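Local coordinates for protein putative acetylornithine deacetylase (PDB 3VPB) that probably catalyses ATP-dependent joining of the amino group of glutamate to the C-terminal glutamate of the carrier protein LysW in arginine biosynthesis, at residues I170-R178 with G188-P196. Sequence-based numbering, arbitrary orientation.
Sequences IQYKGRDIR and GCYARNIPP. With GLU (glutamic acid), chain M; ADP (adenosine-5'-diphosphate), chain L; SO4 (sulfate ion), chain P.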
ATOM      1  N   ILE B 170      -8.194 -18.507 -23.004  1.00 14.61           N
ATOM      2  CA  ILE B 170      -7.735 -19.440 -24.024  1.00 15.62           C
ATOM      3  C   ILE B 170      -7.110 -20.618 -23.312  1.00 15.44           C
ATOM      4  O   ILE B 170      -5.980 -20.534 -22.796  1.00 16.52           O
ATOM      5  CB  ILE B 170      -6.689 -18.795 -25.010  1.00 15.56           C
ATOM      6  CG1 ILE B 170      -7.186 -17.447 -25.533  1.00 16.39           C
ATOM      7  CG2 ILE B 170      -6.411 -19.730 -26.189  1.00 16.46           C
ATOM      8  CD1 ILE B 170      -6.163 -16.695 -26.415  1.00 16.78           C
ATOM      9  N   GLN B 171      -7.855 -21.721 -23.258  1.00 15.38           N
ATOM     10  CA  GLN B 171      -7.314 -22.934 -22.666  1.00 15.26           C
ATOM     11  C   GLN B 171      -8.229 -24.101 -22.969  1.00 15.46           C
ATOM     12  O   GLN B 171      -9.400 -24.132 -22.531  1.00 15.48           O
ATOM     13  CB  GLN B 171      -7.177 -22.802 -21.131  1.00 15.04           C
ATOM     14  CG  GLN B 171      -6.571 -24.040 -20.470  1.00 16.24           C
ATOM     15  CD  GLN B 171      -5.195 -24.336 -20.969  1.00 16.78           C
ATOM     16  OE1 GLN B 171      -4.965 -25.352 -21.616  1.00 16.99           O
ATOM     17  NE2 GLN B 171      -4.259 -23.433 -20.701  1.00 17.64           N
ATOM     18  N   TYR B 172      -7.689 -25.087 -23.675  1.00 15.48           N
ATOM     19  CA  TYR B 172      -8.447 -26.305 -23.905  1.00 14.47           C
ATOM     20  C   TYR B 172      -7.575 -27.540 -23.841  1.00 14.88           C
ATOM     21  O   TYR B 172      -8.048 -28.652 -24.080  1.00 14.29           O
ATOM     22  CB  TYR B 172      -9.254 -26.216 -25.192  1.00 15.27           C
ATOM     23  CG  TYR B 172      -8.463 -26.426 -26.457  1.00 15.29           C
ATOM     24  CD1 TYR B 172      -7.549 -25.477 -26.894  1.00 17.78           C
ATOM     25  CD2 TYR B 172      -8.649 -27.575 -27.229  1.00 17.20           C
ATOM     26  CE1 TYR B 172      -6.834 -25.662 -28.071  1.00 18.35           C
ATOM     27  CE2 TYR B 172      -7.930 -27.773 -28.430  1.00 16.24           C
ATOM     28  CZ  TYR B 172      -7.019 -26.820 -28.824  1.00 19.61           C
ATOM     29  OH  TYR B 172      -6.297 -26.989 -29.987  1.00 20.98           O
ATOM     30  N   LYS B 173      -6.295 -27.345 -23.520  1.00 15.84           N
ATOM     31  CA  LYS B 173      -5.338 -28.465 -23.467  1.00 16.26           C
ATOM     32  C   LYS B 173      -4.788 -28.807 -22.086  1.00 17.68           C
ATOM     33  O   LYS B 173      -4.195 -29.887 -21.905  1.00 19.21           O
ATOM     34  CB  LYS B 173      -4.186 -28.230 -24.451  1.00 16.53           C
ATOM     35  CG  LYS B 173      -4.638 -28.280 -25.901  1.00 16.81           C
ATOM     36  CD  LYS B 173      -3.448 -28.087 -26.769  1.00 20.82           C
ATOM     37  CE  LYS B 173      -3.765 -28.316 -28.219  1.00 21.88           C
ATOM     38  NZ  LYS B 173      -2.451 -28.529 -28.858  1.00 27.29           N
ATOM     39  N   GLY B 174      -4.988 -27.907 -21.119  1.00 16.90           N
ATOM     40  CA  GLY B 174      -4.546 -28.130 -19.763  1.00 17.03           C
ATOM     41  C   GLY B 174      -3.079 -27.794 -19.565  1.00 16.66           C
ATOM     42  O   GLY B 174      -2.416 -28.377 -18.724  1.00 16.10           O
ATOM     43  N   ARG B 175      -2.575 -26.862 -20.365  1.00 16.16           N
ATOM     44  CA  ARG B 175      -1.158 -26.484 -20.286  1.00 17.69           C
ATOM     45  C   ARG B 175      -0.954 -25.159 -20.993  1.00 16.84           C
ATOM     46  O   ARG B 175      -1.814 -24.705 -21.729  1.00 18.11           O
ATOM     47  CB  ARG B 175      -0.281 -27.527 -20.993  1.00 17.55           C
ATOM     48  CG  ARG B 175      -0.469 -27.424 -22.512  1.00 18.42           C
ATOM     49  CD  ARG B 175      -0.020 -28.613 -23.238  1.00 20.81           C
ATOM     50  NE  ARG B 175       0.015 -28.370 -24.694  1.00 22.35           N
ATOM     51  CZ  ARG B 175       0.516 -29.242 -25.555  1.00 24.38           C
ATOM     52  NH1 ARG B 175       1.027 -30.370 -25.079  1.00 25.77           N
ATOM     53  NH2 ARG B 175       0.530 -28.999 -26.873  1.00 23.23           N
ATOM     54  N   ASP B 176       0.203 -24.546 -20.781  1.00 17.31           N
ATOM     55  CA  ASP B 176       0.669 -23.566 -21.739  1.00 17.35           C
ATOM     56  C   ASP B 176       2.078 -23.936 -22.202  1.00 17.21           C
ATOM     57  O   ASP B 176       2.637 -24.944 -21.754  1.00 18.14           O
ATOM     58  CB  ASP B 176       0.491 -22.124 -21.242  1.00 17.61           C
ATOM     59  CG  ASP B 176       1.479 -21.724 -20.163  1.00 19.40           C
ATOM     60  OD1 ASP B 176       1.457 -20.524 -19.814  1.00 19.55           O
ATOM     61  OD2 ASP B 176       2.285 -22.580 -19.691  1.00 21.90           O
ATOM     62  N   ILE B 177       2.617 -23.184 -23.149  1.00 16.03           N
ATOM     63  CA  ILE B 177       3.925 -23.493 -23.673  1.00 15.08           C
ATOM     64  C   ILE B 177       4.906 -22.408 -23.241  1.00 15.16           C
ATOM     65  O   ILE B 177       4.601 -21.226 -23.309  1.00 15.51           O
ATOM     66  CB  ILE B 177       3.870 -23.630 -25.187  1.00 15.30           C
ATOM     67  CG1 ILE B 177       2.949 -24.811 -25.567  1.00 16.94           C
ATOM     68  CG2 ILE B 177       5.270 -23.838 -25.776  1.00 16.55           C
ATOM     69  CD1 ILE B 177       2.580 -24.817 -27.091  1.00 20.10           C
ATOM     70  N   ARG B 178       6.058 -22.836 -22.745  1.00 14.85           N
ATOM     71  CA  ARG B 178       7.120 -21.929 -22.353  1.00 15.43           C
ATOM     72  C   ARG B 178       8.328 -22.224 -23.256  1.00 15.72           C
ATOM     73  O   ARG B 178       8.778 -23.363 -23.330  1.00 15.75           O
ATOM     74  CB  ARG B 178       7.425 -22.161 -20.868  1.00 16.19           C
ATOM     75  CG  ARG B 178       8.785 -21.660 -20.383  1.00 17.13           C
ATOM     76  CD  ARG B 178       9.016 -20.191 -20.714  1.00 21.03           C
ATOM     77  NE  ARG B 178       8.191 -19.261 -19.956  1.00 24.15           N
ATOM     78  CZ  ARG B 178       8.467 -18.853 -18.710  1.00 23.60           C
ATOM     79  NH1 ARG B 178       9.540 -19.307 -18.065  1.00 19.84           N
ATOM     80  NH2 ARG B 178       7.665 -17.984 -18.101  1.00 20.39           N
ATOM     81  N   GLY B 188      14.606 -23.662 -27.024  1.00 21.13           N
ATOM     82  CA  GLY B 188      13.760 -24.823 -26.821  1.00 21.15           C
ATOM     83  C   GLY B 188      12.433 -24.397 -26.227  1.00 21.20           C
ATOM     84  O   GLY B 188      12.259 -23.226 -25.862  1.00 19.99           O
ATOM     85  N   CYS B 189      11.523 -25.367 -26.128  1.00 21.43           N
ATOM     86  CA  CYS B 189      10.171 -25.153 -25.599  1.00 21.11           C
ATOM     87  C   CYS B 189       9.765 -26.354 -24.788  1.00 20.28           C
ATOM     88  O   CYS B 189      10.249 -27.477 -25.003  1.00 19.69           O
ATOM     89  CB  CYS B 189       9.137 -24.969 -26.726  1.00 21.78           C
ATOM     90  SG  CYS B 189       9.340 -23.575 -27.832  1.00 26.47           S
ATOM     91  N   TYR B 190       8.853 -26.141 -23.851  1.00 18.32           N
ATOM     92  CA  TYR B 190       8.265 -27.255 -23.157  1.00 18.00           C
ATOM     93  C   TYR B 190       6.845 -26.867 -22.729  1.00 17.78           C
ATOM     94  O   TYR B 190       6.432 -25.702 -22.890  1.00 18.29           O
ATOM     95  CB  TYR B 190       9.147 -27.733 -21.994  1.00 18.24           C
ATOM     96  CG  TYR B 190       9.058 -26.888 -20.763  1.00 18.10           C
ATOM     97  CD1 TYR B 190       9.729 -25.679 -20.688  1.00 17.41           C
ATOM     98  CD2 TYR B 190       8.290 -27.299 -19.669  1.00 18.51           C
ATOM     99  CE1 TYR B 190       9.648 -24.893 -19.556  1.00 16.62           C
ATOM    100  CE2 TYR B 190       8.213 -26.537 -18.552  1.00 20.15           C
ATOM    101  CZ  TYR B 190       8.894 -25.329 -18.504  1.00 20.48           C
ATOM    102  OH  TYR B 190       8.799 -24.547 -17.393  1.00 21.10           O
ATOM    103  N   ALA B 191       6.105 -27.839 -22.207  1.00 17.36           N
ATOM    104  CA  ALA B 191       4.752 -27.615 -21.732  1.00 16.70           C
ATOM    105  C   ALA B 191       4.724 -27.528 -20.213  1.00 16.24           C
ATOM    106  O   ALA B 191       5.315 -28.365 -19.541  1.00 16.49           O
ATOM    107  CB  ALA B 191       3.847 -28.772 -22.187  1.00 16.34           C
ATOM    108  N   ARG B 192       4.021 -26.532 -19.684  1.00 15.69           N
ATOM    109  CA  ARG B 192       3.739 -26.448 -18.241  1.00 15.52           C
ATOM    110  C   ARG B 192       2.307 -26.908 -18.047  1.00 15.71           C
ATOM    111  O   ARG B 192       1.369 -26.204 -18.474  1.00 14.92           O
ATOM    112  CB  ARG B 192       3.877 -25.005 -17.760  1.00 15.41           C
ATOM    113  CG  ARG B 192       5.287 -24.468 -17.800  1.00 16.67           C
ATOM    114  CD  ARG B 192       5.349 -23.028 -17.330  1.00 17.27           C
ATOM    115  NE  ARG B 192       4.663 -22.137 -18.267  1.00 17.55           N
ATOM    116  CZ  ARG B 192       4.751 -20.804 -18.245  1.00 22.08           C
ATOM    117  NH1 ARG B 192       4.092 -20.084 -19.149  1.00 21.87           N
ATOM    118  NH2 ARG B 192       5.500 -20.184 -17.329  1.00 20.43           N
ATOM    119  N   ASN B 193       2.134 -28.073 -17.419  1.00 15.88           N
ATOM    120  CA  ASN B 193       0.801 -28.673 -17.260  1.00 17.02           C
ATOM    121  C   ASN B 193       0.144 -28.205 -15.992  1.00 17.07           C
ATOM    122  O   ASN B 193       0.738 -28.274 -14.922  1.00 17.75           O
ATOM    123  CB  ASN B 193       0.891 -30.199 -17.304  1.00 18.06           C
ATOM    124  CG  ASN B 193       1.400 -30.690 -18.646  1.00 19.87           C
ATOM    125  OD1 ASN B 193       0.636 -30.773 -19.608  1.00 22.45           O
ATOM    126  ND2 ASN B 193       2.708 -30.961 -18.733  1.00 21.21           N
ATOM    127  N   ILE B 194      -1.089 -27.724 -16.125  1.00 18.04           N
ATOM    128  CA  ILE B 194      -1.878 -27.161 -15.025  1.00 17.59           C
ATOM    129  C   ILE B 194      -2.238 -28.225 -13.974  1.00 19.02           C
ATOM    130  O   ILE B 194      -2.782 -29.276 -14.320  1.00 19.44           O
ATOM    131  CB  ILE B 194      -3.162 -26.435 -15.578  1.00 17.98           C
ATOM    132  CG1 ILE B 194      -2.730 -25.317 -16.529  1.00 17.41           C
ATOM    133  CG2 ILE B 194      -4.018 -25.927 -14.426  1.00 17.68           C
ATOM    134  CD1 ILE B 194      -3.800 -24.798 -17.530  1.00 20.63           C
ATOM    135  N   PRO B 195      -1.940 -27.948 -12.694  1.00 19.04           N
ATOM    136  CA  PRO B 195      -2.226 -28.940 -11.660  1.00 20.25           C
ATOM    137  C   PRO B 195      -3.693 -28.873 -11.216  1.00 20.84           C
ATOM    138  O   PRO B 195      -4.388 -27.896 -11.523  1.00 19.71           O
ATOM    139  CB  PRO B 195      -1.278 -28.534 -10.527  1.00 20.11           C
ATOM    140  CG  PRO B 195      -1.203 -27.013 -10.644  1.00 20.15           C
ATOM    141  CD  PRO B 195      -1.218 -26.774 -12.159  1.00 18.92           C
ATOM    142  N   PRO B 196      -4.185 -29.928 -10.540  1.00 21.96           N
ATOM    143  CA  PRO B 196      -5.521 -29.871  -9.925  1.00 22.63           C
ATOM    144  C   PRO B 196      -5.714 -28.615  -9.080  1.00 22.93           C
ATOM    145  O   PRO B 196      -4.772 -28.182  -8.405  1.00 23.56           O
ATOM    146  CB  PRO B 196      -5.533 -31.109  -9.024  1.00 22.80           C
ATOM    147  CG  PRO B 196      -4.632 -32.048  -9.678  1.00 22.91           C
ATOM    148  CD  PRO B 196      -3.569 -31.263 -10.387  1.00 21.79           C
TER
HETATM  149  N   GLU M 501       8.484 -18.413 -13.808  1.00 19.83           N
HETATM  150  CA  GLU M 501       8.236 -19.669 -14.565  1.00 19.65           C
HETATM  151  C   GLU M 501       7.053 -20.396 -13.961  1.00 19.61           C
HETATM  152  O   GLU M 501       6.362 -21.115 -14.707  1.00 19.16           O
HETATM  153  CB  GLU M 501       9.475 -20.580 -14.536  1.00 20.02           C
HETATM  154  CG  GLU M 501       9.381 -21.769 -15.476  1.00 20.59           C
HETATM  155  CD  GLU M 501      10.620 -22.664 -15.447  1.00 21.55           C
HETATM  156  OE1 GLU M 501      11.191 -22.876 -14.347  1.00 20.23           O
HETATM  157  OE2 GLU M 501      10.999 -23.160 -16.544  1.00 21.35           O
HETATM  158  OXT GLU M 501       6.786 -20.306 -12.741  1.00 20.14           O
HETATM  159  PB  ADP L 500       2.529 -14.196 -15.331  1.00 15.62           P
HETATM  160  O1B ADP L 500       3.487 -13.167 -15.801  1.00 17.75           O
HETATM  161  O2B ADP L 500       2.954 -15.642 -15.528  1.00 18.00           O
HETATM  162  O3B ADP L 500       1.950 -13.970 -13.964  1.00 15.24           O
HETATM  163  PA  ADP L 500       0.647 -14.879 -17.438  1.00 17.66           P
HETATM  164  O1A ADP L 500      -0.146 -13.905 -18.304  1.00 17.86           O
HETATM  165  O2A ADP L 500       1.727 -15.780 -17.995  1.00 16.09           O
HETATM  166  O3A ADP L 500       1.220 -13.965 -16.245  1.00 18.44           O
HETATM  167  O5' ADP L 500      -0.453 -15.790 -16.704  1.00 17.37           O
HETATM  168  C5' ADP L 500      -0.132 -16.864 -15.820  1.00 15.60           C
HETATM  169  C4' ADP L 500      -0.930 -18.097 -16.201  1.00 14.35           C
HETATM  170  O4' ADP L 500      -2.318 -17.751 -16.251  1.00 16.02           O
HETATM  171  C3' ADP L 500      -0.571 -18.563 -17.615  1.00 16.64           C
HETATM  172  O3' ADP L 500       0.505 -19.509 -17.585  1.00 17.50           O
HETATM  173  C2' ADP L 500      -1.853 -19.205 -18.089  1.00 17.85           C
HETATM  174  O2' ADP L 500      -1.962 -20.541 -17.579  1.00 19.01           O
HETATM  175  C1' ADP L 500      -2.902 -18.371 -17.403  1.00 15.54           C
HETATM  176  N9  ADP L 500      -3.393 -17.309 -18.301  1.00 13.90           N
HETATM  177  C8  ADP L 500      -3.024 -16.002 -18.325  1.00 12.45           C
HETATM  178  N7  ADP L 500      -3.746 -15.361 -19.255  1.00 13.28           N
HETATM  179  C5  ADP L 500      -4.581 -16.255 -19.821  1.00 12.49           C
HETATM  180  C6  ADP L 500      -5.589 -16.241 -20.888  1.00 11.34           C
HETATM  181  N6  ADP L 500      -5.880 -15.088 -21.519  1.00 13.62           N
HETATM  182  N1  ADP L 500      -6.273 -17.395 -21.150  1.00 14.72           N
HETATM  183  C2  ADP L 500      -6.014 -18.545 -20.516  1.00 12.00           C
HETATM  184  N3  ADP L 500      -5.066 -18.623 -19.548  1.00 14.50           N
HETATM  185  C4  ADP L 500      -4.344 -17.527 -19.191  1.00 12.76           C
HETATM  186  S   SO4 P 504       6.187 -16.302 -15.425  1.00 19.72           S
HETATM  187  O1  SO4 P 504       5.961 -14.864 -15.231  1.00 20.98           O
HETATM  188  O2  SO4 P 504       6.038 -16.963 -14.143  1.00 19.84           O
HETATM  189  O3  SO4 P 504       5.309 -16.921 -16.444  1.00 18.12           O
HETATM  190  O4  SO4 P 504       7.584 -16.500 -15.808  1.00 17.67           O
HETATM  191  O   HOH W   1      -2.150 -31.175 -20.170  1.00 38.32           O
HETATM  192  O   HOH W   2      -3.592 -30.029 -16.831  1.00 34.84           O
HETATM  193  O   HOH W   3       1.174 -31.460 -22.132  1.00 34.80           O
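D176 OD1 is gripped by two groups: R192 NH1 across the hairpin, at 2.8 Å in a salt bridge whose hydrogen bond is bent and weak, and O3' of the ADP ribose. D176 OD2 turns its syn lone pair to R192 NE, 2.8 Å away. The carboxylate and guanidinium planes are nearly parallel, 18° apart. The bend of R192 at chi3 (-67°) brings its guanidinium back to D176. R192 NH2 donates to O of the bound glutamate at 2.9 Å and sits over one face of the R178 guanidinium. R178 NH2 bonds sulfate O4 at 2.7 Å; D237 meets both arginines, so the anions around them probably offset their charges. R178 CG packs 3.4 Å from Y190 CE1, and Y190 OH reaches OE2 of the glutamate.

In the loop leading into strand 175-178, Q171 OE1 accepts from the backbone N of K173, G174 and R175, while Q171 NE2 donates to R175 O. I194 CD1 packs 3.5 Å from Q171 NE2. With an alanine here, those three amides would probably lose their shared acceptor and this loop could shift.

Backbone pairs D176–R192 and R178–Y190 are antiparallel and hydrogen-bonded. This beta hairpin lines the nucleotide and amino-acid site of a RimK-like ATP-grasp ligase.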